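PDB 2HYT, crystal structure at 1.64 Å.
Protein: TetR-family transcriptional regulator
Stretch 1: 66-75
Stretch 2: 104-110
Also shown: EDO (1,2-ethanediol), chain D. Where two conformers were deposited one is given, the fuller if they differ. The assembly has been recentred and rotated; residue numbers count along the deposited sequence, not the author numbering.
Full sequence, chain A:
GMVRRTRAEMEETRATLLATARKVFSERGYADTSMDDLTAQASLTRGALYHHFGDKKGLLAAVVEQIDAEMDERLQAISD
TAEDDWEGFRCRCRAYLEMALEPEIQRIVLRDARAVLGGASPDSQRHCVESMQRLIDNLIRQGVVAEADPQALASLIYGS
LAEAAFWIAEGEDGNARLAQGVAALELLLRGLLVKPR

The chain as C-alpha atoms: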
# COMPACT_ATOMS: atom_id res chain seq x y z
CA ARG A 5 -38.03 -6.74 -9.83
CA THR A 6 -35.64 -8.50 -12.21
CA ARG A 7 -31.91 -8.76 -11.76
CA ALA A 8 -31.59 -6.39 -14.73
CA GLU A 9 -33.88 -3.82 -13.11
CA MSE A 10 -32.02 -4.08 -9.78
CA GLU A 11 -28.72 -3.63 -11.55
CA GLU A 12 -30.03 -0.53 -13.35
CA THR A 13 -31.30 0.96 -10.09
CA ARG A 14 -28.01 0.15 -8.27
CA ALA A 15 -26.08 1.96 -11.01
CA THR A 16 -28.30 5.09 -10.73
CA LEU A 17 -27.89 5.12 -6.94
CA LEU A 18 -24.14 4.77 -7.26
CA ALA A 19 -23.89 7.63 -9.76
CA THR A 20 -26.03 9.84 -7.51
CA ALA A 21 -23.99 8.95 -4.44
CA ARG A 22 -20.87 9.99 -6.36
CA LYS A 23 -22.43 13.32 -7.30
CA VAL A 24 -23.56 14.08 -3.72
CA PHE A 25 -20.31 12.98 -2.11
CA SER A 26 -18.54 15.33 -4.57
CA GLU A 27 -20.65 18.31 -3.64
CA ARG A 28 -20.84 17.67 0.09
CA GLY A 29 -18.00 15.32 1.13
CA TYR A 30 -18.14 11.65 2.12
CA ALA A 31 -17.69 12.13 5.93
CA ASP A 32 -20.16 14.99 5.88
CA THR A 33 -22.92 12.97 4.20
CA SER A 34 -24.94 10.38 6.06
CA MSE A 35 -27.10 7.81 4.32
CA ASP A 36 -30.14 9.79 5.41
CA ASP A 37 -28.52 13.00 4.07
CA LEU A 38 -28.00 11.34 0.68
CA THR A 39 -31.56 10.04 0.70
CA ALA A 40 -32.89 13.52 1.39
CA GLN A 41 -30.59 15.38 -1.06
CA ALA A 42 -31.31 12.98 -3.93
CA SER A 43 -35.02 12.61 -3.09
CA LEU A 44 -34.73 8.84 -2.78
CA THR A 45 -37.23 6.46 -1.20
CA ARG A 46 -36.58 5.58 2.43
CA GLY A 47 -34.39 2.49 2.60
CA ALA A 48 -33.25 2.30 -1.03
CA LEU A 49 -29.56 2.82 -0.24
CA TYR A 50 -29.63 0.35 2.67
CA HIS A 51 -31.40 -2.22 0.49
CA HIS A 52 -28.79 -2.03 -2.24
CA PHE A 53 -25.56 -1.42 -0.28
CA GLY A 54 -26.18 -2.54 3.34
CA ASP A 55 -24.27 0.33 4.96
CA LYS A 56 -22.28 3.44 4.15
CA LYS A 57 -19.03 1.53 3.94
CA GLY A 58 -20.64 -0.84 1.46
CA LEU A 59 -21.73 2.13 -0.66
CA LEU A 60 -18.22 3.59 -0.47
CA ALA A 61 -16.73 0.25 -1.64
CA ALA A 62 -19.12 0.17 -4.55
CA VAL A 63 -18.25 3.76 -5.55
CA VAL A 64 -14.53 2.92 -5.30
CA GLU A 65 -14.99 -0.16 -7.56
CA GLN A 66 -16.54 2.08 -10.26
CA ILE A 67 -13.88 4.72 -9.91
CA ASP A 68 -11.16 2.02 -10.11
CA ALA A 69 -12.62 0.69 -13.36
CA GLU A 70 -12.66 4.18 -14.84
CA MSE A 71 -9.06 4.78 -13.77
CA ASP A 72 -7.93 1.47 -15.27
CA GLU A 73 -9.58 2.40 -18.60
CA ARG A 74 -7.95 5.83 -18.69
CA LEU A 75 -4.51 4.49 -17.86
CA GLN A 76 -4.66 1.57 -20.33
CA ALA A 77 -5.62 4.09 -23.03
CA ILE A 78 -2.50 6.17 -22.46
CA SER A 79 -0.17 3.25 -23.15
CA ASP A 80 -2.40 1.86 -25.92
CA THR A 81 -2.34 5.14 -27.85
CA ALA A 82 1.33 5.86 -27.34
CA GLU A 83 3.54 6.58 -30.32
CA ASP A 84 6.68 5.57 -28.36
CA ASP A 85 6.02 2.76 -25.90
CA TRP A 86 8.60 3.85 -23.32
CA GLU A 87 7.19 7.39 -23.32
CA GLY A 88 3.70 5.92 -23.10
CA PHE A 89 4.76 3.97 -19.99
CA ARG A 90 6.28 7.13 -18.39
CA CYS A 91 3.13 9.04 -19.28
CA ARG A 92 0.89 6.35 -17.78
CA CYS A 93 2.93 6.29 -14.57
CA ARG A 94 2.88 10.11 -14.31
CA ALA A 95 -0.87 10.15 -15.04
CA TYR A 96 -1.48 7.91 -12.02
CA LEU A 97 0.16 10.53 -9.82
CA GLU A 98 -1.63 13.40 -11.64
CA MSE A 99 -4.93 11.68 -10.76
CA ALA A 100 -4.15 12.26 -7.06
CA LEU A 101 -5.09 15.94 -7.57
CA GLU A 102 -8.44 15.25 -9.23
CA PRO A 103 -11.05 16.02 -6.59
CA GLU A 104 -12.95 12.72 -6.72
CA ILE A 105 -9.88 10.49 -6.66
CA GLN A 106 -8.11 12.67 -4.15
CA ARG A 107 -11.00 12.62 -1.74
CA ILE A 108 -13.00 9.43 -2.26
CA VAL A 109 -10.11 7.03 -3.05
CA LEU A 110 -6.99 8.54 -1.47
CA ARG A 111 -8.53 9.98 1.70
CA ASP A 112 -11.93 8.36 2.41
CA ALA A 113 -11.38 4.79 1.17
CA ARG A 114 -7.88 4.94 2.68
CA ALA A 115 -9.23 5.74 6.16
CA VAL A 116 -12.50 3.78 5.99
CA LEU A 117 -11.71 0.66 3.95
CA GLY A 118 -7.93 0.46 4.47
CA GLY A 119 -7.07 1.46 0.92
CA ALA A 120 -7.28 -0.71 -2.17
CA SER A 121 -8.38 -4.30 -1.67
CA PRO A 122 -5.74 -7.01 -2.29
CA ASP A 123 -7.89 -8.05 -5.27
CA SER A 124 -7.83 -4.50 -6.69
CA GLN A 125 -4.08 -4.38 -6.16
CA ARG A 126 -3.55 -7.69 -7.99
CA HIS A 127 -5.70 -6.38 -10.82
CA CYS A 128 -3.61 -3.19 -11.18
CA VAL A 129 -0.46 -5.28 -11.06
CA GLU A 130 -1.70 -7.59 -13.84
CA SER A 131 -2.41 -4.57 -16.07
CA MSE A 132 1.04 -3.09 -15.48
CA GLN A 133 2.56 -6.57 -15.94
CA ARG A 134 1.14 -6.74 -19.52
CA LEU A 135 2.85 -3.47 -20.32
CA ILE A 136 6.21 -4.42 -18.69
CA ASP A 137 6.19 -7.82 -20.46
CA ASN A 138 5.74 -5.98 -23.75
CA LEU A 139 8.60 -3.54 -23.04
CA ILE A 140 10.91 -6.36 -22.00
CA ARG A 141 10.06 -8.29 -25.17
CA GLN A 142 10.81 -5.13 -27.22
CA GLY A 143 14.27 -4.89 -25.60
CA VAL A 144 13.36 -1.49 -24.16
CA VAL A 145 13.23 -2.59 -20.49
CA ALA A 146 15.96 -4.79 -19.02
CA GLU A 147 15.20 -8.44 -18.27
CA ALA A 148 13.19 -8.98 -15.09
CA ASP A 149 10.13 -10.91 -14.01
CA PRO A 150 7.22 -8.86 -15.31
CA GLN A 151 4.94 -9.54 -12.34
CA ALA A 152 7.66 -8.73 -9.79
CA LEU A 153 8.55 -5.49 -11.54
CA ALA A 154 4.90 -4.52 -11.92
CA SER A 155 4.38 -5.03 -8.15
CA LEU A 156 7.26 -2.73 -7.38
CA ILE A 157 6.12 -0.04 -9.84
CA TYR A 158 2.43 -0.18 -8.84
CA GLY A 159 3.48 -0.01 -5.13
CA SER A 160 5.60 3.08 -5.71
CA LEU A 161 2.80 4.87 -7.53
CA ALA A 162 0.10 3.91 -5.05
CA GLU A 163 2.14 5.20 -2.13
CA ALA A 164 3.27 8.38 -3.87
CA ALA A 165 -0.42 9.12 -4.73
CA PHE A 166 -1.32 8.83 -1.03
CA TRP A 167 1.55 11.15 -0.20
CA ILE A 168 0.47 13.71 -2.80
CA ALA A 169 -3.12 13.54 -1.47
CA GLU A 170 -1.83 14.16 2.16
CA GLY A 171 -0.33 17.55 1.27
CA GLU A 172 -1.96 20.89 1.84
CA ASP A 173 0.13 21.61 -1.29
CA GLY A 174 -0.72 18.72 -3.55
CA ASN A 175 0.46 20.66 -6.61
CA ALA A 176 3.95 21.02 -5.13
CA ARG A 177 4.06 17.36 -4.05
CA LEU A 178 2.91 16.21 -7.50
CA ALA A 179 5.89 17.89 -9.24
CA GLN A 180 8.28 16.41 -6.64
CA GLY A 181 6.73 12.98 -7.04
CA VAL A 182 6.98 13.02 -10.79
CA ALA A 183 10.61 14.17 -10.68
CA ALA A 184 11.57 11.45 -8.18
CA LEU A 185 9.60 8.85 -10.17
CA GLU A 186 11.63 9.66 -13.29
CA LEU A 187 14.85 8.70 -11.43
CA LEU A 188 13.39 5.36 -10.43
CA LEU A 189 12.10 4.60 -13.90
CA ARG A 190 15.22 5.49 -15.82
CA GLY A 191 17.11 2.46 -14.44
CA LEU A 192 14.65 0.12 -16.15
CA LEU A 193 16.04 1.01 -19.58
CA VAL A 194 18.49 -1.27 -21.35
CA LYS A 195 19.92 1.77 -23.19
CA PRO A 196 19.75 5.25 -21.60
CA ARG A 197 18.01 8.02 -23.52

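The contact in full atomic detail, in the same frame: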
# COMPACT_ATOMS: atom_id res chain seq x y z
N GLN A 66 -16.24 1.39 -9.01
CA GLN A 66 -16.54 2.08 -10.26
C GLN A 66 -15.43 3.03 -10.65
O GLN A 66 -15.00 3.07 -11.80
CB GLN A 66 -17.79 2.92 -10.16
CG GLN A 66 -19.07 2.25 -10.45
CD GLN A 66 -20.15 3.28 -10.72
OE1 GLN A 66 -20.09 4.41 -10.23
NE2 GLN A 66 -21.12 2.91 -11.53
N ILE A 67 -14.98 3.82 -9.69
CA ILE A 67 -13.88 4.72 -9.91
C ILE A 67 -12.63 3.96 -10.38
O ILE A 67 -11.99 4.38 -11.34
CB ILE A 67 -13.55 5.55 -8.67
CG1 ILE A 67 -14.72 6.48 -8.34
CG2 ILE A 67 -12.32 6.40 -8.91
CD1 ILE A 67 -14.58 7.27 -6.98
N ASP A 68 -12.32 2.85 -9.75
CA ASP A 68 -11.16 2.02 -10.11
C ASP A 68 -11.23 1.60 -11.57
O ASP A 68 -10.24 1.66 -12.31
CB ASP A 68 -11.11 0.77 -9.25
CG ASP A 68 -10.57 1.02 -7.83
OD1 ASP A 68 -10.10 2.13 -7.53
OD2 ASP A 68 -10.64 0.06 -7.03
N ALA A 69 -12.41 1.13 -11.98
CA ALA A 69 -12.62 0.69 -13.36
C ALA A 69 -12.39 1.80 -14.36
O ALA A 69 -11.78 1.59 -15.41
CB ALA A 69 -14.02 0.05 -13.54
N GLU A 70 -12.87 2.99 -14.02
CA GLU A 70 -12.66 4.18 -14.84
C GLU A 70 -11.19 4.54 -14.93
O GLU A 70 -10.70 4.87 -16.00
CB GLU A 70 -13.47 5.34 -14.29
CG GLU A 70 -14.99 5.06 -14.50
CD GLU A 70 -15.91 6.08 -13.86
OE1 GLU A 70 -15.43 7.16 -13.47
OE2 GLU A 70 -17.11 5.79 -13.71
N MSE A 71 -10.51 4.50 -13.80
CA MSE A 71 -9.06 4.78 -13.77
C MSE A 71 -8.31 3.79 -14.67
O MSE A 71 -7.46 4.19 -15.47
CB MSE A 71 -8.54 4.75 -12.34
CG MSE A 71 -9.03 5.90 -11.55
SE MSE A 71 -8.37 5.83 -9.70
CE MSE A 71 -6.45 5.86 -10.10
N ASP A 72 -8.64 2.51 -14.52
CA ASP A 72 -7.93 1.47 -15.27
C ASP A 72 -8.09 1.75 -16.76
O ASP A 72 -7.10 1.65 -17.52
CB ASP A 72 -8.42 0.06 -14.89
CG ASP A 72 -7.52 -1.05 -15.47
OD1 ASP A 72 -7.60 -1.32 -16.68
OD2 ASP A 72 -6.74 -1.68 -14.70
N GLU A 73 -9.29 2.11 -17.18
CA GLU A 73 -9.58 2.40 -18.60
C GLU A 73 -8.75 3.57 -19.11
O GLU A 73 -8.15 3.51 -20.19
CB GLU A 73 -11.06 2.72 -18.77
CG GLU A 73 -11.47 2.97 -20.19
CD GLU A 73 -12.99 3.00 -20.36
OE1 GLU A 73 -13.68 2.26 -19.62
OE2 GLU A 73 -13.47 3.73 -21.25
N ARG A 74 -8.67 4.62 -18.31
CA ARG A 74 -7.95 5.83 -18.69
C ARG A 74 -6.43 5.56 -18.84
O ARG A 74 -5.75 6.01 -19.79
CB ARG A 74 -8.19 6.93 -17.65
CG ARG A 74 -9.57 7.54 -17.73
CD ARG A 74 -9.78 8.52 -16.55
NE ARG A 74 -8.82 9.61 -16.58
CZ ARG A 74 -8.69 10.52 -15.61
NH1 ARG A 74 -9.42 10.46 -14.52
NH2 ARG A 74 -7.76 11.44 -15.71
N LEU A 75 -5.91 4.80 -17.90
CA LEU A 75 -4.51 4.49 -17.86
C LEU A 75 -4.10 3.54 -18.99
O LEU A 75 -3.06 3.73 -19.63
CB LEU A 75 -4.12 3.92 -16.50
CG LEU A 75 -4.22 4.94 -15.38
CD1 LEU A 75 -4.29 4.15 -14.07
CD2 LEU A 75 -3.08 5.97 -15.41
N GLU A 104 -12.32 13.95 -7.12
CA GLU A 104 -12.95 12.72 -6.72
C GLU A 104 -11.97 11.66 -6.24
O GLU A 104 -12.20 10.98 -5.25
CB GLU A 104 -13.80 12.13 -7.86
CG GLU A 104 -14.53 10.91 -7.39
CD GLU A 104 -15.60 10.48 -8.36
OE1 GLU A 104 -15.26 10.39 -9.55
OE2 GLU A 104 -16.73 10.19 -7.90
N ILE A 105 -10.90 11.47 -7.00
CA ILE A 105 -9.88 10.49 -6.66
C ILE A 105 -9.18 10.90 -5.39
O ILE A 105 -8.98 10.10 -4.48
CB ILE A 105 -8.91 10.31 -7.88
CG1 ILE A 105 -9.72 9.69 -9.03
CG2 ILE A 105 -7.69 9.46 -7.51
CD1 ILE A 105 -8.94 9.60 -10.36
N GLN A 106 -8.78 12.17 -5.31
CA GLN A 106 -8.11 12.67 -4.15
C GLN A 106 -8.89 12.37 -2.89
O GLN A 106 -8.34 11.98 -1.87
CB GLN A 106 -7.89 14.18 -4.31
CG GLN A 106 -7.21 14.81 -3.17
CD GLN A 106 -7.12 16.32 -3.37
OE1 GLN A 106 -8.16 17.00 -3.48
NE2 GLN A 106 -5.92 16.83 -3.50
N ARG A 107 -10.19 12.68 -2.93
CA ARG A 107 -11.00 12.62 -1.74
C ARG A 107 -11.53 11.23 -1.50
O ARG A 107 -11.20 10.60 -0.49
CB ARG A 107 -12.12 13.62 -1.87
CG ARG A 107 -11.60 15.06 -1.66
CD ARG A 107 -12.76 16.03 -1.51
NE ARG A 107 -13.44 16.25 -2.77
CZ ARG A 107 -14.63 16.83 -2.93
NH1 ARG A 107 -15.35 17.23 -1.88
NH2 ARG A 107 -15.11 17.00 -4.16
N ILE A 108 -12.31 10.71 -2.46
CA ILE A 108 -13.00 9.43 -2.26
C ILE A 108 -12.03 8.23 -2.13
O ILE A 108 -12.17 7.40 -1.24
CB ILE A 108 -13.99 9.15 -3.40
CG1 ILE A 108 -15.08 10.23 -3.42
CG2 ILE A 108 -14.59 7.72 -3.24
CD1 ILE A 108 -15.91 10.25 -2.14
N VAL A 109 -11.03 8.16 -3.02
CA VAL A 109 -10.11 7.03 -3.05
C VAL A 109 -8.95 7.25 -2.08
O VAL A 109 -8.67 6.42 -1.25
CB VAL A 109 -9.58 6.78 -4.48
CG1 VAL A 109 -8.48 5.68 -4.52
CG2 VAL A 109 -10.72 6.46 -5.44
N LEU A 110 -8.26 8.39 -2.18
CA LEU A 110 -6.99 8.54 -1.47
C LEU A 110 -7.08 9.05 -0.05
O LEU A 110 -6.09 9.01 0.70
CB LEU A 110 -6.03 9.40 -2.32
CG LEU A 110 -5.67 8.86 -3.71
CD1 LEU A 110 -4.92 9.94 -4.48
CD2 LEU A 110 -4.83 7.58 -3.63
C1 EDO D . -12.39 8.32 -12.45
O1 EDO D . -11.75 8.59 -13.70
C2 EDO D . -13.22 9.57 -12.11
O2 EDO D . -12.86 10.11 -10.85

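Apolar packing between two helices makes this contact; no hydrogen bond joins the stretches directly. The axes run at 133° and come no nearer than 11.3 Å, so side chains must bridge the gap, and 314 Å² is buried in all.

Ile67 is the knob. It points toward the second helix and sits among Glu104, Ile105, Ile108 and Val109. The m,t rotamer of Ile67 places Ile67 CD1 3.8 Å from Ile108 CG2, while Ile67 CG2 meets Val109 CG2 at 3.8 Å and Ile105 CG1 at 4.2 Å. The branched side chain suits this hole: CD1 of Ile67 lies by Ile108 and Glu104, CG2 by Ile105, and both reach Val109. One turn on, the selenomethionine Met71 brings SE to 3.9 Å from Ile105 CD1; Ile105 leaves its backbone sideways, but its extended m,t chain brings that methyl nearer.

Two charged residues take part. The carboxylate carbon Glu104 CD lies 3.6 Å from Ile67 CD1, with Glu104 CG about as close (3.7 Å to Ile67 CD1), while the carboxylate oxygens are held by polar partners. A 1,2-ethanediol, probably from the crystallisation liquor, bridges the helices: Arg74 NH1 donates to EDO O1 at 3.1 Å, and EDO O2 donates to Glu104 OE1 at 2.7 Å.

The rule is one branched knob in a hole of three aliphatic residues and a glutamate, with an arginine at the margin.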